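Local coordinates for protein AgaA (Rhizobium radiobacter, PDB 6HLX) that binds the opine agropinic acid as the periplasmic substrate-binding protein of an ABC transporter that brings it into the bacterium, at residues F449-Q454 with P469-F474; K289-Y294 with E382-D387; V37-D42 with Y130-E135. All blocks are in the same frame, centred on the assembly; numbering follows the deposited sequence.

Contact 1. Residues F449-Q454 with P469-F474; sequences FMWREQ and PGFLTF. With G9Z (agropinic acid), chain E.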
loop_
_atom_site.group_PDB
_atom_site.type_symbol
_atom_site.label_atom_id
_atom_site.label_comp_id
_atom_site.label_asym_id
_atom_site.label_seq_id
_atom_site.Cartn_x
_atom_site.Cartn_y
_atom_site.Cartn_z
ATOM N N PHE A 449 -4.762 14.049 -7.638
ATOM C CA PHE A 449 -5.825 14.411 -8.568
ATOM C C PHE A 449 -7.203 13.957 -8.190
ATOM O O PHE A 449 -8.150 14.695 -8.464
ATOM C CB PHE A 449 -5.499 13.880 -9.976
ATOM C CG PHE A 449 -4.271 14.524 -10.585
ATOM C CD1 PHE A 449 -4.108 15.907 -10.567
ATOM C CD2 PHE A 449 -3.269 13.742 -11.156
ATOM C CE1 PHE A 449 -2.964 16.503 -11.133
ATOM C CE2 PHE A 449 -2.132 14.338 -11.721
ATOM C CZ PHE A 449 -1.987 15.707 -11.696
ATOM N N MET A 450 -7.345 12.746 -7.612
ATOM C CA MET A 450 -8.683 12.239 -7.318
ATOM C C MET A 450 -8.688 11.112 -6.307
ATOM O O MET A 450 -7.669 10.424 -6.153
ATOM C CB MET A 450 -9.334 11.717 -8.622
ATOM C CG MET A 450 -8.573 10.554 -9.246
ATOM S SD MET A 450 -9.415 9.775 -10.617
ATOM C CE MET A 450 -10.670 8.805 -9.725
ATOM N N TRP A 451 -9.844 10.902 -5.662
ATOM C CA TRP A 451 -10.081 9.761 -4.769
ATOM C C TRP A 451 -10.753 8.749 -5.700
ATOM O O TRP A 451 -11.659 9.123 -6.479
ATOM C CB TRP A 451 -11.101 10.096 -3.674
ATOM C CG TRP A 451 -10.602 11.063 -2.658
ATOM C CD1 TRP A 451 -11.008 12.353 -2.490
ATOM C CD2 TRP A 451 -9.590 10.821 -1.665
ATOM N NE1 TRP A 451 -10.335 12.926 -1.431
ATOM C CE2 TRP A 451 -9.473 12.002 -0.896
ATOM C CE3 TRP A 451 -8.822 9.697 -1.308
ATOM C CZ2 TRP A 451 -8.570 12.116 0.166
ATOM C CZ3 TRP A 451 -7.949 9.797 -0.227
ATOM C CH2 TRP A 451 -7.824 11.000 0.490
ATOM N N ARG A 452 -10.344 7.489 -5.640
ATOM C CA ARG A 452 -10.970 6.489 -6.521
ATOM C C ARG A 452 -11.721 5.423 -5.724
ATOM O O ARG A 452 -11.418 5.196 -4.547
ATOM C CB ARG A 452 -9.917 5.810 -7.427
ATOM C CG ARG A 452 -8.957 4.886 -6.671
ATOM C CD ARG A 452 -7.948 4.209 -7.594
ATOM N NE ARG A 452 -7.530 2.908 -7.067
ATOM C CZ ARG A 452 -6.275 2.464 -7.062
ATOM N NH1 ARG A 452 -5.291 3.222 -7.535
ATOM N NH2 ARG A 452 -5.998 1.250 -6.609
ATOM N N GLU A 453 -12.629 4.704 -6.394
ATOM C CA GLU A 453 -13.275 3.538 -5.775
ATOM C C GLU A 453 -12.301 2.354 -5.914
ATOM O O GLU A 453 -11.581 2.243 -6.918
ATOM C CB GLU A 453 -14.569 3.177 -6.511
ATOM C CG GLU A 453 -15.658 4.221 -6.326
ATOM C CD GLU A 453 -17.025 3.759 -6.780
ATOM O OE1 GLU A 453 -17.970 4.577 -6.727
ATOM O OE2 GLU A 453 -17.156 2.583 -7.193
ATOM N N GLN A 454 -12.292 1.467 -4.921
ATOM C CA GLN A 454 -11.443 0.273 -4.922
ATOM C C GLN A 454 -12.384 -0.844 -4.511
ATOM O O GLN A 454 -12.782 -0.933 -3.346
ATOM C CB GLN A 454 -10.276 0.437 -3.935
ATOM C CG GLN A 454 -9.339 -0.792 -3.904
ATOM C CD GLN A 454 -8.544 -0.971 -5.188
ATOM O OE1 GLN A 454 -8.359 -0.037 -5.964
ATOM N NE2 GLN A 454 -8.046 -2.175 -5.428
ATOM N N PRO A 469 -11.675 -0.965 5.584
ATOM C CA PRO A 469 -12.081 0.439 5.427
ATOM C C PRO A 469 -10.997 1.448 5.064
ATOM O O PRO A 469 -9.878 1.362 5.561
ATOM C CB PRO A 469 -12.744 0.784 6.766
ATOM C CG PRO A 469 -12.201 -0.196 7.740
ATOM C CD PRO A 469 -12.009 -1.470 6.936
ATOM N N GLY A 470 -11.386 2.411 4.219
ATOM C CA GLY A 470 -10.550 3.540 3.806
ATOM C C GLY A 470 -9.187 3.096 3.320
ATOM O O GLY A 470 -9.101 2.246 2.436
ATOM N N PHE A 471 -8.114 3.592 3.978
ATOM C CA PHE A 471 -6.726 3.261 3.613
ATOM C C PHE A 471 -6.341 1.792 3.812
ATOM O O PHE A 471 -5.245 1.395 3.399
ATOM C CB PHE A 471 -5.755 4.160 4.415
ATOM C CG PHE A 471 -5.546 5.564 3.909
ATOM C CD1 PHE A 471 -6.049 5.965 2.668
ATOM C CD2 PHE A 471 -4.855 6.501 4.678
ATOM C CE1 PHE A 471 -5.808 7.266 2.183
ATOM C CE2 PHE A 471 -4.632 7.802 4.199
ATOM C CZ PHE A 471 -5.095 8.168 2.952
ATOM N N LEU A 472 -7.193 0.985 4.458
ATOM C CA LEU A 472 -6.858 -0.429 4.697
ATOM C C LEU A 472 -7.275 -1.346 3.561
ATOM O O LEU A 472 -7.066 -2.568 3.655
ATOM C CB LEU A 472 -7.489 -0.925 6.014
ATOM C CG LEU A 472 -6.953 -0.257 7.262
ATOM C CD1 LEU A 472 -7.712 -0.704 8.450
ATOM C CD2 LEU A 472 -5.473 -0.559 7.441
ATOM N N THR A 473 -7.852 -0.792 2.467
ATOM C CA THR A 473 -8.355 -1.667 1.389
ATOM C C THR A 473 -7.297 -2.627 0.818
ATOM O O THR A 473 -7.635 -3.785 0.539
ATOM C CB THR A 473 -9.067 -0.877 0.278
ATOM O OG1 THR A 473 -9.599 -1.794 -0.698
ATOM C CG2 THR A 473 -8.151 0.150 -0.409
ATOM N N PHE A 474 -6.036 -2.194 0.675
ATOM C CA PHE A 474 -5.003 -3.087 0.115
ATOM C C PHE A 474 -4.617 -4.257 1.053
ATOM O O PHE A 474 -3.886 -5.161 0.629
ATOM C CB PHE A 474 -3.759 -2.314 -0.328
ATOM C CG PHE A 474 -3.927 -1.340 -1.477
ATOM C CD1 PHE A 474 -5.048 -1.393 -2.310
ATOM C CD2 PHE A 474 -2.935 -0.404 -1.767
ATOM C CE1 PHE A 474 -5.176 -0.520 -3.400
ATOM C CE2 PHE A 474 -3.082 0.491 -2.842
ATOM C CZ PHE A 474 -4.197 0.428 -3.648
HETATM O OAM G9Z E . -0.299 -2.941 -6.644
HETATM C CAB G9Z E . -0.834 -2.111 -7.392
HETATM C CAC G9Z E . -1.287 -2.432 -8.688
HETATM C CB G9Z E . -1.904 -1.121 -9.266
HETATM C CA G9Z E . -1.573 -0.045 -8.246
HETATM C C G9Z E . -2.743 0.691 -7.874
HETATM O O G9Z E . -3.487 0.230 -6.965
HETATM N N G9Z E . -0.931 -0.797 -7.118
HETATM C CAG G9Z E . -0.548 -0.175 -5.793
HETATM C CAH G9Z E . 0.784 0.565 -5.918
HETATM O OAP G9Z E . 0.577 1.635 -6.840
HETATM C CAI G9Z E . 1.279 1.123 -4.580
HETATM O OAQ G9Z E . 1.079 0.123 -3.549
HETATM C CAJ G9Z E . 2.811 1.447 -4.619
HETATM O OAR G9Z E . 3.226 1.961 -3.340
HETATM C CAK G9Z E . 3.288 2.384 -5.755
HETATM O OAT G9Z E . 4.727 2.354 -5.830
HETATM C CAL G9Z E . 2.756 3.817 -5.606
HETATM O OAS G9Z E . 3.123 4.602 -6.762
HETATM O OXT G9Z E . -2.995 1.755 -8.502
HETATM O O HOH W 1 -8.085 -3.623 -2.536
#
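Arg-452 is the hub of this contact, with its guanidinium set between the bound agropinic acid, the amide of Gln-454 and the rim of the Phe-474 ring. The chain starts in the crowded position between the backbone N and the carbonyl carbon (chi1 70°) and then runs extended from CG to NE, which carries the charged head away from strand 446-451 to the ligand. NH2 of Arg-452 gives a nearly straight hydrogen bond to O of agropinic acid (2.7 Å), while its NH1 reaches OXT of the same carboxylate at 2.9 Å. Gln-454 is gripped side-on, NE and NH2 of Arg-452 both donating to its OE1 within the guanidinium plane. The bond from NH2 to OE1 is short, 2.8 Å, and comes from above the carbonyl plane; that from NE is long, 3.3 Å, and lies nearly along the C=O axis. A bend at chi2 (69°) shapes the Gln-454 chain, whose amide stands almost perpendicular to the ring of Phe-474, at 87°. CD of Gln-454 meets the ring edge 3.8 Å from CE1 of Phe-474, and NH2 of Arg-452 approaches the same edge at CZ. That CZ of Phe-474 also touches O of the ligand, at 3.4 Å. Nearer the backbone, CG of Gln-454 crosses Thr-473 at about a right angle, a packing contact 3.4 Å from OG1, a hydroxyl hydrogen-bonded to Asn-467 OD1. One water accepts from NE2 of Gln-454 and donates to OG1 of Thr-473, and the indole edge of Trp-451 packs on Phe-471. Arg-452 and Phe-474 belong to the agropinic acid pocket, with Gln-454 as a second-shell residue that restrains the guanidinium's rotation. Such a buried, doubly engaged arginine would probably favour the ionised form of the ligand carboxylate.

Contact 2. Residues K289-Y294 with E382-D387; sequences KGYMGY and EITDAD. With MES (2-(N-morpholino)-ethanesulfonic acid), chain F; EDO (1,2-ethanediol), chain B.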
loop_
_atom_site.group_PDB
_atom_site.type_symbol
_atom_site.label_atom_id
_atom_site.label_comp_id
_atom_site.label_asym_id
_atom_site.label_seq_id
_atom_site.Cartn_x
_atom_site.Cartn_y
_atom_site.Cartn_z
ATOM N N LYS A 289 -11.117 12.725 5.370
ATOM C CA LYS A 289 -11.893 13.254 6.488
ATOM C C LYS A 289 -11.602 12.360 7.697
ATOM O O LYS A 289 -11.526 11.139 7.542
ATOM C CB LYS A 289 -13.399 13.206 6.169
ATOM C CG LYS A 289 -14.200 14.200 7.008
ATOM C CD LYS A 289 -15.697 14.121 6.720
ATOM C CE LYS A 289 -16.504 15.117 7.529
ATOM N NZ LYS A 289 -16.574 14.759 8.973
ATOM N N GLY A 290 -11.373 12.967 8.858
ATOM C CA GLY A 290 -11.095 12.218 10.081
ATOM C C GLY A 290 -9.619 12.109 10.411
ATOM O O GLY A 290 -9.278 11.709 11.518
ATOM N N TYR A 291 -8.721 12.426 9.450
ATOM C CA TYR A 291 -7.281 12.385 9.717
ATOM C C TYR A 291 -6.785 13.790 10.050
ATOM O O TYR A 291 -7.266 14.769 9.479
ATOM C CB TYR A 291 -6.502 11.913 8.480
ATOM C CG TYR A 291 -6.491 10.416 8.292
ATOM C CD1 TYR A 291 -7.613 9.747 7.816
ATOM C CD2 TYR A 291 -5.330 9.678 8.509
ATOM C CE1 TYR A 291 -7.603 8.367 7.612
ATOM C CE2 TYR A 291 -5.317 8.289 8.347
ATOM C CZ TYR A 291 -6.439 7.644 7.861
ATOM O OH TYR A 291 -6.412 6.277 7.682
ATOM N N MET A 292 -5.780 13.887 10.925
ATOM C CA MET A 292 -5.159 15.163 11.260
ATOM C C MET A 292 -4.501 15.753 10.023
ATOM O O MET A 292 -3.918 15.009 9.211
ATOM C CB MET A 292 -4.177 15.001 12.421
ATOM C CG MET A 292 -4.935 14.678 13.727
ATOM S SD MET A 292 -3.869 14.596 15.172
ATOM C CE MET A 292 -2.936 13.073 14.807
ATOM N N GLY A 293 -4.701 17.061 9.843
ATOM C CA GLY A 293 -4.241 17.784 8.667
ATOM C C GLY A 293 -5.390 18.071 7.714
ATOM O O GLY A 293 -5.256 18.920 6.828
ATOM N N TYR A 294 -6.536 17.353 7.870
ATOM C CA TYR A 294 -7.706 17.567 7.020
ATOM C C TYR A 294 -8.220 18.989 7.256
ATOM O O TYR A 294 -8.267 19.443 8.407
ATOM C CB TYR A 294 -8.838 16.578 7.376
ATOM C CG TYR A 294 -10.086 16.802 6.551
ATOM C CD1 TYR A 294 -10.229 16.217 5.295
ATOM C CD2 TYR A 294 -11.116 17.618 7.015
ATOM C CE1 TYR A 294 -11.373 16.434 4.523
ATOM C CE2 TYR A 294 -12.248 17.862 6.239
ATOM C CZ TYR A 294 -12.382 17.248 5.005
ATOM O OH TYR A 294 -13.512 17.456 4.259
ATOM N N GLU A 382 -0.220 4.066 4.255
ATOM C CA GLU A 382 0.081 2.649 4.588
ATOM C C GLU A 382 -0.323 2.246 6.001
ATOM O O GLU A 382 -0.343 1.062 6.326
ATOM C CB GLU A 382 1.556 2.348 4.327
ATOM C CG GLU A 382 1.959 2.530 2.860
ATOM C CD GLU A 382 1.455 1.474 1.879
ATOM O OE1 GLU A 382 0.771 0.497 2.284
ATOM O OE2 GLU A 382 1.741 1.655 0.675
ATOM N N ILE A 383 -0.639 3.231 6.841
ATOM C CA ILE A 383 -1.119 3.049 8.207
ATOM C C ILE A 383 -2.285 4.023 8.419
ATOM O O ILE A 383 -2.422 4.986 7.660
ATOM C CB ILE A 383 -0.006 3.284 9.273
ATOM C CG1 ILE A 383 0.581 4.710 9.191
ATOM C CG2 ILE A 383 1.085 2.175 9.173
ATOM C CD1 ILE A 383 1.366 5.117 10.447
ATOM N N THR A 384 -3.105 3.780 9.443
ATOM C CA THR A 384 -4.245 4.652 9.694
ATOM C C THR A 384 -3.956 5.703 10.789
ATOM O O THR A 384 -4.882 6.189 11.418
ATOM C CB THR A 384 -5.503 3.846 9.991
ATOM O OG1 THR A 384 -5.241 3.068 11.153
ATOM C CG2 THR A 384 -5.899 2.946 8.835
ATOM N N ASP A 385 -2.688 6.015 11.031
ATOM C CA ASP A 385 -2.306 7.106 11.924
ATOM C C ASP A 385 -1.874 8.230 10.974
ATOM O O ASP A 385 -1.384 7.949 9.861
ATOM C CB ASP A 385 -1.124 6.712 12.840
ATOM C CG ASP A 385 -0.680 7.882 13.713
ATOM O OD1 ASP A 385 -1.373 8.181 14.705
ATOM O OD2 ASP A 385 0.309 8.548 13.350
ATOM N N ALA A 386 -1.944 9.498 11.443
ATOM C CA ALA A 386 -1.535 10.665 10.641
ATOM C C ALA A 386 -0.096 10.531 10.124
ATOM O O ALA A 386 0.252 11.155 9.104
ATOM C CB ALA A 386 -1.643 11.923 11.469
ATOM N N ASP A 387 0.756 9.751 10.832
ATOM C CA ASP A 387 2.151 9.571 10.409
ATOM C C ASP A 387 2.298 8.783 9.096
ATOM O O ASP A 387 3.424 8.607 8.616
ATOM C CB ASP A 387 3.040 8.982 11.517
ATOM C CG ASP A 387 4.523 9.088 11.190
ATOM O OD1 ASP A 387 4.982 10.209 10.865
ATOM O OD2 ASP A 387 5.203 8.040 11.185
HETATM O O1 MES F . -10.228 6.373 10.595
HETATM C C2 MES F . -10.681 7.063 11.767
HETATM C C3 MES F . -9.857 8.304 12.029
HETATM N N4 MES F . -8.405 7.941 12.157
HETATM C C5 MES F . -7.964 7.161 10.954
HETATM C C6 MES F . -8.872 5.970 10.747
HETATM C C7 MES F . -7.586 9.186 12.392
HETATM C C8 MES F . -6.130 8.943 12.563
HETATM S S MES F . -5.236 10.380 13.112
HETATM O O1S MES F . -6.030 10.979 14.167
HETATM O O2S MES F . -5.096 11.242 11.952
HETATM O O3S MES F . -3.961 9.888 13.594
HETATM C C1 EDO B . -11.652 10.314 1.435
HETATM O O1 EDO B . -11.873 8.943 1.177
HETATM C C2 EDO B . -12.500 10.733 2.654
HETATM O O2 EDO B . -12.333 12.115 2.864
#
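Tyr-291 lays one face of its ring over the morpholine of a bound MES, with C5 of MES offset toward the rim and 3.5 Å from CZ. Its edge is turned to the segment 382-387, where Asp-385 O and Ala-386 CA lie near the ring plane. The phenol oxygen ends against Thr-384, OH of Tyr-291 lying 3.4 Å from CA of Thr-384. The same ring also meets those of Phe-471 and Trp-388. Next along the chain, Met-292 bends at chi3 (-69°) and brings its methyl onto Ala-386, CE to CB 3.8 Å. The sulfonate of MES bridges the two backbones: Met-292 N donates to O2S of MES at 2.9 Å, and Ala-386 N donates to its O3S at 3.0 Å. Lys-426 adds a further bond to this molecule, which probably comes from the crystallisation liquor, so the site need not be a natural one. Tyr-291 to Tyr-294 form a type II turn with Gly-293 at its third position, and Asp-385 caps the approach to a helix, its OD2 accepting from Asp-387 N (2.8 Å) while also forming a salt bridge with Arg-429. Helix 426-443 packs on Met-292 and Ala-386 through Tyr-433, helix 127-131 touches Ile-383 and Thr-384, and the segment 382-387 itself leads from strand 374-379 into helix 388-393.

Contact 3. Residues V37-D42 with Y130-E135; sequences VNYGID and YLALPE
A buried packing of an edge strand against a helix end, with waters between the backbones, joins strand 37-39 to the C-terminal end of helix 127-131 and the turn that follows. Ala-132 is its centre, with its CA nearest that of Asn-38. Its CA points a hydrogen at O of Val-37, a CA-H...O contact of 3.3 Å that is nearly straight (161° at the hydrogen). The methyl of Ala-132 meets two side chains of the strand: CG2 of Val-37 at 4.1 Å and CE2 of Tyr-39 at 3.9 Å. CG2 of Val-37, the branch between the backbone N and the carbonyl carbon, also touches CB of Leu-131. The polar link runs through Asn-38. One water accepts from ND2 of Asn-38, accepts from Tyr-39 N at 2.8 Å, and donates to Ala-132 O at 2.7 Å, so that a strand N-H and the carbonyl of Ala-132 are joined through it. A second water takes a weak bond from ND2 of Asn-38 and sits beside the carbonyls of Leu-131 and Leu-133. The amide is steadied at its other end, OD1 accepting from Gly-35 N, and the hydroxyl of Tyr-39 is hydrogen-bonded to Asp-129. The bond from Leu-133 N to Tyr-130 O (3.1 Å) closes a turn from Tyr-130 to Leu-133. Strand 37-39 borders strand 45-55 in a five-stranded antiparallel sheet, which in sequence falls between strands 3-8 and 161-167, both of the seven-stranded sheet, consistent with the extra domain that marks family 5 solute-binding proteins.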
loop_
_atom_site.group_PDB
_atom_site.type_symbol
_atom_site.label_atom_id
_atom_site.label_comp_id
_atom_site.label_asym_id
_atom_site.label_seq_id
_atom_site.Cartn_x
_atom_site.Cartn_y
_atom_site.Cartn_z
ATOM N N VAL A 37 1.367 -7.513 15.501
ATOM C CA VAL A 37 0.011 -6.965 15.418
ATOM C C VAL A 37 -0.376 -6.883 13.939
ATOM O O VAL A 37 0.502 -6.847 13.072
ATOM C CB VAL A 37 -0.083 -5.561 16.067
ATOM C CG1 VAL A 37 0.071 -5.624 17.587
ATOM C CG2 VAL A 37 0.928 -4.582 15.450
ATOM N N ASN A 38 -1.672 -6.855 13.663
ATOM C CA ASN A 38 -2.174 -6.620 12.300
ATOM C C ASN A 38 -3.490 -5.910 12.459
ATOM O O ASN A 38 -4.114 -6.033 13.517
ATOM C CB ASN A 38 -2.362 -7.915 11.534
ATOM C CG ASN A 38 -1.049 -8.525 11.096
ATOM O OD1 ASN A 38 -0.594 -9.525 11.661
ATOM N ND2 ASN A 38 -0.394 -7.923 10.092
ATOM N N TYR A 39 -3.941 -5.178 11.418
ATOM C CA TYR A 39 -5.245 -4.534 11.527
ATOM C C TYR A 39 -6.367 -5.570 11.447
ATOM O O TYR A 39 -6.297 -6.495 10.633
ATOM C CB TYR A 39 -5.405 -3.537 10.374
ATOM C CG TYR A 39 -4.590 -2.275 10.565
ATOM C CD1 TYR A 39 -4.958 -1.317 11.507
ATOM C CD2 TYR A 39 -3.464 -2.026 9.786
ATOM C CE1 TYR A 39 -4.242 -0.126 11.643
ATOM C CE2 TYR A 39 -2.730 -0.846 9.926
ATOM C CZ TYR A 39 -3.129 0.104 10.847
ATOM O OH TYR A 39 -2.400 1.267 10.957
ATOM N N GLY A 40 -7.398 -5.369 12.257
ATOM C CA GLY A 40 -8.630 -6.151 12.261
ATOM C C GLY A 40 -9.531 -5.627 11.151
ATOM O O GLY A 40 -9.266 -4.555 10.581
ATOM N N ILE A 41 -10.608 -6.378 10.822
ATOM C CA ILE A 41 -11.502 -6.015 9.718
ATOM C C ILE A 41 -12.226 -4.678 9.942
ATOM O O ILE A 41 -12.697 -4.094 8.967
ATOM C CB ILE A 41 -12.488 -7.161 9.353
ATOM C CG1 ILE A 41 -13.491 -7.440 10.510
ATOM C CG2 ILE A 41 -11.713 -8.417 8.914
ATOM C CD1 ILE A 41 -14.727 -8.251 10.109
ATOM N N ASP A 42 -12.317 -4.211 11.217
ATOM C CA ASP A 42 -12.938 -2.930 11.578
ATOM C C ASP A 42 -11.885 -1.797 11.648
ATOM O O ASP A 42 -12.220 -0.657 11.976
ATOM C CB ASP A 42 -13.649 -3.058 12.937
ATOM C CG ASP A 42 -12.768 -3.511 14.105
ATOM O OD1 ASP A 42 -11.543 -3.785 13.879
ATOM O OD2 ASP A 42 -13.288 -3.601 15.234
ATOM N N TYR A 130 3.093 0.723 12.136
ATOM C CA TYR A 130 4.083 0.232 11.162
ATOM C C TYR A 130 4.419 -1.248 11.379
ATOM O O TYR A 130 4.718 -1.953 10.410
ATOM C CB TYR A 130 5.334 1.120 11.090
ATOM C CG TYR A 130 5.074 2.405 10.319
ATOM C CD1 TYR A 130 4.761 2.377 8.959
ATOM C CD2 TYR A 130 5.190 3.651 10.936
ATOM C CE1 TYR A 130 4.545 3.553 8.237
ATOM C CE2 TYR A 130 4.988 4.834 10.218
ATOM C CZ TYR A 130 4.651 4.777 8.874
ATOM O OH TYR A 130 4.434 5.925 8.144
ATOM N N LEU A 131 4.251 -1.748 12.623
ATOM C CA LEU A 131 4.460 -3.173 12.887
ATOM C C LEU A 131 3.303 -4.029 12.350
ATOM O O LEU A 131 3.420 -5.264 12.257
ATOM C CB LEU A 131 4.721 -3.424 14.390
ATOM C CG LEU A 131 6.067 -2.875 14.869
ATOM C CD1 LEU A 131 6.120 -2.838 16.383
ATOM C CD2 LEU A 131 7.277 -3.722 14.280
ATOM N N ALA A 132 2.193 -3.359 11.957
ATOM C CA ALA A 132 1.044 -4.041 11.355
ATOM C C ALA A 132 1.203 -4.106 9.828
ATOM O O ALA A 132 0.346 -4.673 9.168
ATOM C CB ALA A 132 -0.257 -3.323 11.716
ATOM N N LEU A 133 2.258 -3.509 9.243
ATOM C CA LEU A 133 2.392 -3.584 7.776
ATOM C C LEU A 133 2.445 -5.038 7.315
ATOM O O LEU A 133 3.098 -5.849 7.976
ATOM C CB LEU A 133 3.696 -2.906 7.295
ATOM C CG LEU A 133 3.736 -1.384 7.319
ATOM C CD1 LEU A 133 5.167 -0.926 7.236
ATOM C CD2 LEU A 133 2.924 -0.772 6.149
ATOM N N PRO A 134 1.950 -5.361 6.097
ATOM C CA PRO A 134 2.121 -6.742 5.582
ATOM C C PRO A 134 3.627 -7.072 5.461
ATOM O O PRO A 134 4.019 -8.244 5.485
ATOM C CB PRO A 134 1.490 -6.659 4.182
ATOM C CG PRO A 134 0.406 -5.533 4.336
ATOM C CD PRO A 134 1.155 -4.515 5.170
ATOM N N GLU A 135 4.478 -6.018 5.338
ATOM C CA GLU A 135 5.931 -6.214 5.190
ATOM C C GLU A 135 6.653 -6.383 6.544
ATOM O O GLU A 135 7.869 -6.644 6.555
ATOM C CB GLU A 135 6.557 -5.058 4.346
ATOM C CG GLU A 135 6.125 -5.080 2.872
ATOM C CD GLU A 135 4.635 -4.894 2.600
ATOM O OE1 GLU A 135 4.016 -4.004 3.230
ATOM O OE2 GLU A 135 4.078 -5.652 1.771
HETATM O O HOH W 2 2.614 -7.364 10.336
HETATM O O HOH W 3 -2.222 -5.431 9.169
#

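Overall arrangement
Contact 3 comes first along the chain: joining 37-42 to 130-135, it closes a loop that holds the remaining strands of the antiparallel sheet. Contact 2 then closes the run between 289-294 and 382-387, and contact 1 a short loop that holds strands 456-459 and 462-463. The three loops follow one another in series, neither nested nor crossing, yet their segments meet in space, with centres 13 to 17 Å apart. Tyr-39 and Tyr-130 of contact 3 probably bond to the backbone of Thr-384 and Asp-387, while segment 469-474 lies against both other contacts, Phe-471 on Tyr-291 and Leu-472 on Tyr-39 and Thr-384. The end of strand 446-451, the loops about the pocket and the five-stranded sheet are tied together.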